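Local coordinates for protein chloramphenicol acetyltransferase (Aliivibrio fischeri, PDB 6PXA) that probably transfers the acetyl group of acetyl-CoA to chloramphenicol, as a trimeric member of the hexapeptide-repeat transferases, and binds taurocholic acid, at residues 21-25 / 47-53; 179-183 / 208-212. The contacts are given in a common frame with arbitrary orientation. Residue numbers count along the deposited sequence, not the author numbering.

Contact 1 (21-25 / 47-53)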
ATOM      1  N   LYS B  21     -23.009  11.791   2.617  1.00 46.65           N
ATOM      2  CA  LYS B  21     -23.846  12.761   1.933  1.00 48.38           C
ATOM      3  C   LYS B  21     -23.851  12.629   0.419  1.00 48.80           C
ATOM      4  O   LYS B  21     -24.782  13.135  -0.221  1.00 44.69           O
ATOM      5  CB  LYS B  21     -23.415  14.189   2.305  1.00 58.49           C
ATOM      6  CG  LYS B  21     -23.530  14.487   3.800  1.00 65.33           C
ATOM      7  CD  LYS B  21     -23.905  15.947   4.012  1.00 71.78           C
ATOM      8  CE  LYS B  21     -24.274  16.250   5.453  1.00 77.70           C
ATOM      9  NZ  LYS B  21     -24.982  17.570   5.559  1.00 84.78           N
ATOM     10  N   ASN B  22     -22.878  11.958  -0.166  1.00 43.98           N
ATOM     11  CA  ASN B  22     -22.826  11.824  -1.608  1.00 48.86           C
ATOM     12  C   ASN B  22     -24.053  11.062  -2.093  1.00 47.97           C
ATOM     13  O   ASN B  22     -24.258   9.912  -1.681  1.00 45.43           O
ATOM     14  CB  ASN B  22     -21.551  11.096  -2.027  1.00 57.54           C
ATOM     15  CG  ASN B  22     -21.285  11.179  -3.516  1.00 66.26           C
ATOM     16  OD1 ASN B  22     -22.214  11.246  -4.322  1.00 77.50           O
ATOM     17  ND2 ASN B  22     -20.007  11.167  -3.890  1.00 61.10           N
ATOM     18  N   PRO B  23     -24.868  11.642  -2.977  1.00 53.04           N
ATOM     19  CA  PRO B  23     -26.034  10.902  -3.484  1.00 54.71           C
ATOM     20  C   PRO B  23     -25.653   9.620  -4.197  1.00 49.54           C
ATOM     21  O   PRO B  23     -26.519   8.761  -4.423  1.00 48.90           O
ATOM     22  CB  PRO B  23     -26.710  11.908  -4.438  1.00 59.68           C
ATOM     23  CG  PRO B  23     -25.656  12.898  -4.793  1.00 53.21           C
ATOM     24  CD  PRO B  23     -24.745  12.980  -3.585  1.00 57.26           C
ATOM     25  N   ASN B  24     -24.383   9.449  -4.539  1.00 45.89           N
ATOM     26  CA  ASN B  24     -23.963   8.272  -5.268  1.00 44.46           C
ATOM     27  C   ASN B  24     -23.431   7.188  -4.348  1.00 42.55           C
ATOM     28  O   ASN B  24     -22.983   6.141  -4.835  1.00 47.26           O
ATOM     29  CB  ASN B  24     -22.939   8.660  -6.333  1.00 37.63           C
ATOM     30  CG  ASN B  24     -23.568   9.384  -7.494  1.00 43.26           C
ATOM     31  OD1 ASN B  24     -24.624   8.980  -7.989  1.00 46.26           O
ATOM     32  ND2 ASN B  24     -22.959  10.495  -7.911  1.00 42.15           N
ATOM     33  N   ILE B  25     -23.542   7.381  -3.033  1.00 37.99           N
ATOM     34  CA  ILE B  25     -23.195   6.356  -2.052  1.00 40.41           C
ATOM     35  C   ILE B  25     -24.448   5.964  -1.286  1.00 50.09           C
ATOM     36  O   ILE B  25     -25.270   6.816  -0.934  1.00 56.59           O
ATOM     37  CB  ILE B  25     -22.101   6.807  -1.067  1.00 45.21           C
ATOM     38  CG1 ILE B  25     -20.882   7.316  -1.802  1.00 45.99           C
ATOM     39  CG2 ILE B  25     -21.656   5.619  -0.232  1.00 44.68           C
ATOM     40  CD1 ILE B  25     -19.756   7.836  -0.862  1.00 45.11           C
ATOM     41  N   VAL B  47     -13.422   6.733  -0.195  1.00 38.61           N
ATOM     42  CA  VAL B  47     -14.193   6.609  -1.428  1.00 38.91           C
ATOM     43  C   VAL B  47     -13.601   7.570  -2.437  1.00 35.64           C
ATOM     44  O   VAL B  47     -13.618   8.788  -2.229  1.00 39.88           O
ATOM     45  CB  VAL B  47     -15.683   6.889  -1.194  1.00 39.07           C
ATOM     46  CG1 VAL B  47     -16.466   6.667  -2.490  1.00 40.75           C
ATOM     47  CG2 VAL B  47     -16.201   5.988  -0.095  1.00 35.79           C
ATOM     48  N   ARG B  48     -13.045   7.037  -3.517  1.00 33.98           N
ATOM     49  CA  ARG B  48     -12.221   7.859  -4.392  1.00 36.90           C
ATOM     50  C   ARG B  48     -12.778   7.891  -5.802  1.00 32.69           C
ATOM     51  O   ARG B  48     -13.199   6.861  -6.344  1.00 31.68           O
ATOM     52  CB  ARG B  48     -10.755   7.372  -4.420  1.00 35.50           C
ATOM     53  CG  ARG B  48     -10.156   7.259  -3.043  1.00 35.25           C
ATOM     54  CD  ARG B  48      -8.655   7.006  -3.097  1.00 38.60           C
ATOM     55  NE  ARG B  48      -8.058   6.997  -1.765  1.00 41.65           N
ATOM     56  CZ  ARG B  48      -6.771   6.750  -1.540  1.00 41.03           C
ATOM     57  NH1 ARG B  48      -5.968   6.513  -2.570  1.00 36.94           N
ATOM     58  NH2 ARG B  48      -6.299   6.763  -0.299  1.00 40.93           N
ATOM     59  N   TYR B  49     -12.752   9.096  -6.377  1.00 35.48           N
ATOM     60  CA  TYR B  49     -13.118   9.378  -7.762  1.00 35.15           C
ATOM     61  C   TYR B  49     -14.609   9.215  -7.998  1.00 32.58           C
ATOM     62  O   TYR B  49     -15.021   8.921  -9.116  1.00 32.31           O
ATOM     63  CB  TYR B  49     -12.331   8.512  -8.755  1.00 30.42           C
ATOM     64  CG  TYR B  49     -10.834   8.540  -8.500  1.00 31.54           C
ATOM     65  CD1 TYR B  49     -10.072   9.646  -8.858  1.00 35.50           C
ATOM     66  CD2 TYR B  49     -10.188   7.455  -7.892  1.00 33.67           C
ATOM     67  CE1 TYR B  49      -8.696   9.683  -8.646  1.00 38.01           C
ATOM     68  CE2 TYR B  49      -8.780   7.486  -7.679  1.00 32.14           C
ATOM     69  CZ  TYR B  49      -8.056   8.600  -8.036  1.00 36.81           C
ATOM     70  OH  TYR B  49      -6.676   8.637  -7.812  1.00 38.27           O
ATOM     71  N   LEU B  50     -15.417   9.423  -6.958  1.00 31.60           N
ATOM     72  CA  LEU B  50     -16.886   9.363  -7.066  1.00 29.77           C
ATOM     73  C   LEU B  50     -17.459  10.770  -7.261  1.00 32.51           C
ATOM     74  O   LEU B  50     -17.501  11.572  -6.319  1.00 34.81           O
ATOM     75  CB  LEU B  50     -17.475   8.703  -5.824  1.00 36.45           C
ATOM     76  CG  LEU B  50     -18.954   8.354  -5.992  1.00 37.80           C
ATOM     77  CD1 LEU B  50     -19.127   7.513  -7.226  1.00 40.69           C
ATOM     78  CD2 LEU B  50     -19.398   7.579  -4.806  1.00 44.40           C
ATOM     79  N   LEU B  51     -17.915  11.062  -8.486  1.00 32.42           N
ATOM     80  CA  LEU B  51     -18.538  12.355  -8.759  1.00 40.88           C
ATOM     81  C   LEU B  51     -19.625  12.663  -7.736  1.00 41.32           C
ATOM     82  O   LEU B  51     -20.425  11.803  -7.365  1.00 40.83           O
ATOM     83  CB  LEU B  51     -19.134  12.387 -10.180  1.00 40.09           C
ATOM     84  CG  LEU B  51     -18.117  12.485 -11.337  1.00 41.96           C
ATOM     85  CD1 LEU B  51     -18.811  12.458 -12.691  1.00 43.78           C
ATOM     86  CD2 LEU B  51     -17.286  13.762 -11.207  1.00 43.44           C
ATOM     87  N   GLY B  52     -19.643  13.901  -7.268  1.00 39.66           N
ATOM     88  CA  GLY B  52     -20.623  14.329  -6.297  1.00 42.87           C
ATOM     89  C   GLY B  52     -20.075  14.431  -4.898  1.00 48.08           C
ATOM     90  O   GLY B  52     -20.796  14.864  -3.994  1.00 47.98           O
ATOM     91  N   ASP B  53     -18.812  14.067  -4.704  1.00 43.63           N
ATOM     92  CA  ASP B  53     -18.167  14.253  -3.420  1.00 40.61           C
ATOM     93  C   ASP B  53     -17.855  15.734  -3.263  1.00 50.52           C
ATOM     94  O   ASP B  53     -18.250  16.569  -4.084  1.00 48.75           O
ATOM     95  CB  ASP B  53     -16.929  13.361  -3.317  1.00 49.64           C
ATOM     96  CG  ASP B  53     -15.897  13.635  -4.421  1.00 53.99           C
ATOM     97  OD1 ASP B  53     -16.079  14.586  -5.231  1.00 44.02           O
ATOM     98  OD2 ASP B  53     -14.874  12.899  -4.454  1.00 55.08           O
TER
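Two turn-containing segments pack against each other at the first coil of the left-handed parallel beta-helix, the fold of hexapeptide-repeat transferases: 21-25 leads into strand 25-27, while segment 47-53 begins with strand 47-48 and leaves it. Each segment contains a beta turn: type I over N22-I25, with I25 N to N22 O at 3.0 Å, and type II over L50-D53, with D53 N to L50 O at 3.2 Å. An Asx turn reinforces the first, N24 N donating to N22 OD1 at 2.8 Å. G52 (phi 103°) occupies a backbone conformation suited to glycine, and a CB there would clash with N22 OD1. I25 CD1 meets V47 CG1 at 3.9 Å and I25 CG1 meets L50 CD2 at 3.4 Å, an apolar layer continued by L71. D53 OD1 hydrogen-bonds T56 OG1 in its own chain and D53 OD2 hydrogen-bonds W10 NE1 of a neighbouring subunit, while L51 approaches bound taurocholate. The one hydrogen bond between the segments runs from N24 ND2 to L51 O, 2.9 Å at 155°.

Contact 2 (179-183 / 208-212)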
ATOM      1  N   LEU B 179     -23.864 -24.507   6.085  1.00 60.33           N
ATOM      2  CA  LEU B 179     -24.134 -23.450   7.054  1.00 57.73           C
ATOM      3  C   LEU B 179     -24.096 -22.068   6.418  1.00 60.03           C
ATOM      4  O   LEU B 179     -24.868 -21.186   6.809  1.00 61.35           O
ATOM      5  CB  LEU B 179     -23.119 -23.520   8.191  1.00 56.52           C
ATOM      6  CG  LEU B 179     -23.065 -24.853   8.941  1.00 62.69           C
ATOM      7  CD1 LEU B 179     -21.984 -24.788   9.994  1.00 63.63           C
ATOM      8  CD2 LEU B 179     -24.411 -25.210   9.570  1.00 59.82           C
ATOM      9  N   ILE B 180     -23.160 -21.842   5.487  1.00 55.51           N
ATOM     10  CA  ILE B 180     -23.191 -20.623   4.683  1.00 51.63           C
ATOM     11  C   ILE B 180     -24.555 -20.460   4.031  1.00 55.84           C
ATOM     12  O   ILE B 180     -25.179 -19.394   4.107  1.00 60.44           O
ATOM     13  CB  ILE B 180     -22.078 -20.642   3.623  1.00 50.29           C
ATOM     14  CG1 ILE B 180     -20.698 -20.539   4.265  1.00 45.59           C
ATOM     15  CG2 ILE B 180     -22.267 -19.506   2.618  1.00 51.01           C
ATOM     16  CD1 ILE B 180     -19.596 -20.380   3.241  1.00 49.21           C
ATOM     17  N   GLN B 181     -25.028 -21.513   3.361  1.00 55.69           N
ATOM     18  CA  GLN B 181     -26.326 -21.447   2.699  1.00 63.60           C
ATOM     19  C   GLN B 181     -27.422 -21.083   3.688  1.00 65.64           C
ATOM     20  O   GLN B 181     -28.362 -20.356   3.346  1.00 64.78           O
ATOM     21  CB  GLN B 181     -26.637 -22.782   2.027  1.00 69.50           C
ATOM     22  CG  GLN B 181     -26.811 -22.682   0.529  1.00 77.21           C
ATOM     23  CD  GLN B 181     -27.977 -23.519   0.038  1.00 90.24           C
ATOM     24  OE1 GLN B 181     -29.032 -22.988  -0.318  1.00 95.58           O
ATOM     25  NE2 GLN B 181     -27.798 -24.836   0.025  1.00 94.13           N
ATOM     26  N   THR B 182     -27.301 -21.569   4.924  1.00 66.40           N
ATOM     27  CA  THR B 182     -28.296 -21.284   5.951  1.00 68.40           C
ATOM     28  C   THR B 182     -28.304 -19.804   6.307  1.00 65.35           C
ATOM     29  O   THR B 182     -29.362 -19.161   6.334  1.00 66.88           O
ATOM     30  CB  THR B 182     -28.015 -22.147   7.182  1.00 61.72           C
ATOM     31  OG1 THR B 182     -28.383 -23.500   6.892  1.00 64.30           O
ATOM     32  CG2 THR B 182     -28.800 -21.653   8.382  1.00 61.16           C
ATOM     33  N   LEU B 183     -27.124 -19.236   6.556  1.00 54.89           N
ATOM     34  CA  LEU B 183     -27.044 -17.819   6.889  1.00 47.42           C
ATOM     35  C   LEU B 183     -27.588 -16.945   5.763  1.00 52.57           C
ATOM     36  O   LEU B 183     -28.102 -15.850   6.019  1.00 55.29           O
ATOM     37  CB  LEU B 183     -25.585 -17.453   7.216  1.00 44.30           C
ATOM     38  CG  LEU B 183     -24.979 -18.161   8.434  1.00 49.25           C
ATOM     39  CD1 LEU B 183     -23.482 -17.766   8.655  1.00 44.00           C
ATOM     40  CD2 LEU B 183     -25.782 -17.832   9.664  1.00 46.46           C
ATOM     41  N   ILE B 208     -24.417 -21.546  14.368  1.00 57.04           N
ATOM     42  CA  ILE B 208     -25.337 -21.169  13.291  1.00 53.12           C
ATOM     43  C   ILE B 208     -26.669 -21.907  13.420  1.00 59.18           C
ATOM     44  O   ILE B 208     -27.736 -21.338  13.152  1.00 53.74           O
ATOM     45  CB  ILE B 208     -24.674 -21.424  11.925  1.00 52.76           C
ATOM     46  CG1 ILE B 208     -23.522 -20.430  11.715  1.00 51.72           C
ATOM     47  CG2 ILE B 208     -25.691 -21.366  10.794  1.00 50.69           C
ATOM     48  CD1 ILE B 208     -22.665 -20.747  10.532  1.00 53.90           C
ATOM     49  N   GLU B 209     -26.632 -23.179  13.839  1.00 65.05           N
ATOM     50  CA  GLU B 209     -27.856 -23.973  13.914  1.00 64.26           C
ATOM     51  C   GLU B 209     -28.797 -23.459  14.997  1.00 64.25           C
ATOM     52  O   GLU B 209     -30.022 -23.475  14.818  1.00 67.28           O
ATOM     53  CB  GLU B 209     -27.519 -25.441  14.148  1.00 68.10           C
ATOM     54  CG  GLU B 209     -26.871 -26.102  12.958  1.00 75.18           C
ATOM     55  CD  GLU B 209     -26.728 -27.594  13.141  1.00 90.17           C
ATOM     56  OE1 GLU B 209     -27.044 -28.092  14.244  1.00 96.32           O
ATOM     57  OE2 GLU B 209     -26.305 -28.272  12.185  1.00 96.18           O
ATOM     58  N   GLU B 210     -28.249 -23.017  16.133  1.00 58.39           N
ATOM     59  CA  GLU B 210     -29.058 -22.291  17.108  1.00 63.36           C
ATOM     60  C   GLU B 210     -29.687 -21.059  16.470  1.00 63.93           C
ATOM     61  O   GLU B 210     -30.886 -20.798  16.631  1.00 62.82           O
ATOM     62  CB  GLU B 210     -28.211 -21.883  18.315  1.00 68.73           C
ATOM     63  CG  GLU B 210     -28.070 -22.909  19.406  1.00 75.62           C
ATOM     64  CD  GLU B 210     -27.337 -22.352  20.625  1.00 83.06           C
ATOM     65  OE1 GLU B 210     -26.095 -22.481  20.702  1.00 83.07           O
ATOM     66  OE2 GLU B 210     -28.005 -21.776  21.507  1.00 86.43           O
ATOM     67  N   LEU B 211     -28.891 -20.293  15.725  1.00 63.65           N
ATOM     68  CA  LEU B 211     -29.442 -19.125  15.051  1.00 63.93           C
ATOM     69  C   LEU B 211     -30.586 -19.518  14.119  1.00 63.70           C
ATOM     70  O   LEU B 211     -31.626 -18.844  14.078  1.00 52.77           O
ATOM     71  CB  LEU B 211     -28.339 -18.395  14.286  1.00 47.98           C
ATOM     72  CG  LEU B 211     -28.745 -16.983  13.859  1.00 52.21           C
ATOM     73  CD1 LEU B 211     -28.926 -16.106  15.077  1.00 48.84           C
ATOM     74  CD2 LEU B 211     -27.745 -16.344  12.886  1.00 50.28           C
ATOM     75  N   GLU B 212     -30.419 -20.621  13.382  1.00 62.38           N
ATOM     76  CA  GLU B 212     -31.445 -21.059  12.441  1.00 61.90           C
ATOM     77  C   GLU B 212     -32.716 -21.475  13.166  1.00 67.59           C
ATOM     78  O   GLU B 212     -33.821 -21.265  12.653  1.00 67.42           O
ATOM     79  CB  GLU B 212     -30.914 -22.210  11.586  1.00 61.33           C
ATOM     80  CG  GLU B 212     -31.867 -22.688  10.514  1.00 64.59           C
ATOM     81  CD  GLU B 212     -31.482 -24.036   9.929  1.00 67.70           C
ATOM     82  OE1 GLU B 212     -30.708 -24.780  10.564  1.00 67.27           O
ATOM     83  OE2 GLU B 212     -31.975 -24.361   8.831  1.00 74.29           O
TER
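Helix-helix packing in the C-terminal helical region joins helix 177-186 to the start of helix 208-219. The local axes approach to 10.2 Å and run in the same general direction, 34° apart, and 317 Å² is buried over both sides. Apolar contacts dominate. I208, with 94 Å² covered, meets both L179 and L183, residues one helical turn apart: its CD1 is 3.7 Å from L179 CB and 3.6 Å from L183 CD1. L183 CD2 also reaches L211 CD2 at 4.1 Å, and I98 of the other neighbouring subunit packs on both I208 and L211. Polar residues contribute through carbon atoms: L179 CD2 lies 4.3 Å from E209 CG, and T182 CG2 lies 3.9 Å from I208 CG2. T182 OG1 hydrogen-bonds N178 O within its own helix. E210, a Mg(2+) ligand in a structure of this protein though without the ion here, lies out of reach of 179-183. At the partly exposed margin, T182 CG2 touches E212 CG at 3.9 Å.

How the contacts relate
From the N terminus, the chain passes strand 14-15 and enters contact 1, which closes a loop of 21 intervening residues containing the rest of strand 25-27, strand 32-34 and helix 42-46. It thus ties the entry to the first strand of one parallel sheet to the exit from the first strand of another. The chain then builds the later coils of the beta-helix and finishes strand 169-173 before contact 2 closes a second loop, of 24 residues, joining helix 177-186 to the C-terminal helix 208-219. The closures follow in series, neither nested nor crossed. The centres of contacts 1 and 2 are about 35 Å apart, on opposite sides of the chain centre.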